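PDB 2Z1Q: acyl-CoA dehydrogenase from Thermus thermophilus, which binds FAD and probably oxidises saturated acyl-CoA thioesters to their 2,3-dehydroacyl-CoA products, passing the electrons to an acceptor. Local coordinates for the interface of chains A and B. Numbering follows the deposited sequence. Chains: chain A/B, Acyl-CoA dehydrogenase.

The interface of chains A and B. Residues chain A 551-554; chain B 526, 530, 539, 542, 546.
A:Pro553 sets its ring against the aromatic face of B:Tyr542 at the core of this patch. The protein is an FAD-dependent acyl-CoA dehydrogenase, and the patch is one part of a two-fold symmetric interface between two copies. A loop segment of chain A, residues 551-554, lies against helix 535-547 of chain B and the end of helix 505-528. The main contact is a CH-pi one: A:Pro553 CG sits over the B:Tyr542 ring, 3.5 Å from its centroid. It is shifted toward the CD2 and CE2 rim, and CD of the proline also borders CD2. The tyrosine CG lies beside its own backbone N, anti to the carbonyl carbon (chi1 -58°), which carries the ring out from the helix to meet the loop. An alanine in place of B:Tyr542 would probably leave A:Pro553 CG without its aromatic partner and open a gap beneath the proline ring.

On another side of the proline, CB packs against B:Pro530 CG at 4.0 Å. The same B:Pro530 CG lies 3.4 Å from the carbonyl O of A:Gly554. B:Leu526 contributes its backbone here: its carbonyl O borders A:Pro553 CB and shares water 2 with A:Gly554 O. Water 2 is 2.7 Å from B:Leu526 O.

B:Arg546 comes in across A:Pro553 at about a right angle, its chain extended from CG to NE, and its NH1 tip nears the proline, 4.0 Å from A:Pro553 CD. NH1 also donates to water 1 at 158°. That water also meets A:Arg551 O, so the guanidinium reaches the loop backbone through solvent.

At the outer rim, A:Glu552 OE2 and B:Arg539 NH1 form a long salt bridge of 3.9 Å. The carboxylate oxygen lies at the guanidinium edge, in its plane, but the two planes are turned 62° apart. No direct hydrogen bond crosses the patch. The pairing is therefore likely to be mainly electrostatic, and B:Arg546 may add to the positive field around the carboxylate.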
loop_
_atom_site.group_PDB
_atom_site.type_symbol
_atom_site.label_atom_id
_atom_site.label_comp_id
_atom_site.label_asym_id
_atom_site.label_seq_id
_atom_site.Cartn_x
_atom_site.Cartn_y
_atom_site.Cartn_z
ATOM N N ARG A 551 18.454 20.166 -12.340
ATOM C CA ARG A 551 18.115 19.554 -13.616
ATOM C C ARG A 551 16.904 20.203 -14.262
ATOM O O ARG A 551 16.123 20.889 -13.603
ATOM C CB ARG A 551 17.819 18.067 -13.439
ATOM C CG ARG A 551 16.427 17.766 -12.874
ATOM C CD ARG A 551 16.310 18.234 -11.437
ATOM N NE ARG A 551 15.033 17.890 -10.820
ATOM C CZ ARG A 551 14.745 18.105 -9.537
ATOM N NH1 ARG A 551 13.560 17.769 -9.046
ATOM N NH2 ARG A 551 15.651 18.662 -8.736
ATOM N N GLU A 552 16.748 19.966 -15.558
ATOM C CA GLU A 552 15.608 20.499 -16.288
ATOM C C GLU A 552 14.434 19.539 -16.181
ATOM O O GLU A 552 14.593 18.323 -16.278
ATOM C CB GLU A 552 15.948 20.714 -17.763
ATOM C CG GLU A 552 16.799 21.944 -18.030
ATOM C CD GLU A 552 16.154 23.222 -17.526
ATOM O OE1 GLU A 552 15.103 23.619 -18.078
ATOM O OE2 GLU A 552 16.697 23.829 -16.578
ATOM N N PRO A 553 13.232 20.084 -15.984
ATOM C CA PRO A 553 12.020 19.275 -15.864
ATOM C C PRO A 553 11.647 18.540 -17.148
ATOM O O PRO A 553 11.652 19.118 -18.239
ATOM C CB PRO A 553 10.971 20.297 -15.439
ATOM C CG PRO A 553 11.448 21.550 -16.105
ATOM C CD PRO A 553 12.927 21.517 -15.831
ATOM N N GLY A 554 11.331 17.256 -17.004
ATOM C CA GLY A 554 10.951 16.435 -18.139
ATOM C C GLY A 554 9.439 16.339 -18.273
ATOM O O GLY A 554 8.709 16.588 -17.307
ATOM N N LEU B 526 5.950 20.710 -11.500
ATOM C CA LEU B 526 7.005 20.562 -12.488
ATOM C C LEU B 526 6.911 19.294 -13.324
ATOM O O LEU B 526 7.577 19.184 -14.355
ATOM C CB LEU B 526 8.374 20.623 -11.810
ATOM C CG LEU B 526 8.692 21.960 -11.142
ATOM C CD1 LEU B 526 9.962 21.830 -10.306
ATOM C CD2 LEU B 526 8.834 23.036 -12.210
ATOM N N PRO B 530 5.845 20.969 -18.274
ATOM C CA PRO B 530 6.449 20.822 -19.603
ATOM C C PRO B 530 5.375 20.452 -20.631
ATOM O O PRO B 530 5.592 20.569 -21.847
ATOM C CB PRO B 530 7.462 19.694 -19.397
ATOM C CG PRO B 530 7.860 19.851 -17.955
ATOM C CD PRO B 530 6.544 20.137 -17.276
ATOM N N ARG B 539 10.622 28.078 -19.221
ATOM C CA ARG B 539 11.602 28.314 -18.168
ATOM C C ARG B 539 11.111 29.338 -17.150
ATOM O O ARG B 539 11.316 29.169 -15.950
ATOM C CB ARG B 539 12.920 28.786 -18.776
ATOM C CG ARG B 539 13.545 27.770 -19.708
ATOM C CD ARG B 539 14.905 27.356 -19.198
ATOM N NE ARG B 539 15.881 28.433 -19.332
ATOM C CZ ARG B 539 17.059 28.454 -18.715
ATOM N NH1 ARG B 539 17.411 27.452 -17.913
ATOM N NH2 ARG B 539 17.891 29.470 -18.909
ATOM N N TYR B 542 8.641 27.722 -14.947
ATOM C CA TYR B 542 9.298 26.816 -14.009
ATOM C C TYR B 542 9.861 27.571 -12.804
ATOM O O TYR B 542 9.765 27.099 -11.666
ATOM C CB TYR B 542 10.424 26.020 -14.697
ATOM C CG TYR B 542 9.989 25.178 -15.885
ATOM C CD1 TYR B 542 8.674 24.717 -16.019
ATOM C CD2 TYR B 542 10.912 24.816 -16.867
ATOM C CE1 TYR B 542 8.294 23.910 -17.111
ATOM C CE2 TYR B 542 10.546 24.018 -17.953
ATOM C CZ TYR B 542 9.244 23.568 -18.070
ATOM O OH TYR B 542 8.922 22.782 -19.153
ATOM N N ARG B 546 8.723 27.283 -8.747
ATOM C CA ARG B 546 9.676 27.040 -7.669
ATOM C C ARG B 546 9.577 28.064 -6.552
ATOM O O ARG B 546 9.626 27.712 -5.374
ATOM C CB ARG B 546 11.111 27.026 -8.200
ATOM C CG ARG B 546 11.376 25.945 -9.234
ATOM C CD ARG B 546 12.870 25.765 -9.482
ATOM N NE ARG B 546 13.131 24.792 -10.541
ATOM C CZ ARG B 546 12.996 25.045 -11.839
ATOM N NH1 ARG B 546 13.251 24.093 -12.730
ATOM N NH2 ARG B 546 12.625 26.254 -12.249
HETATM O O HOH W 1 13.423 21.086 -12.075
HETATM O O HOH W 2 9.602 17.381 -14.510
#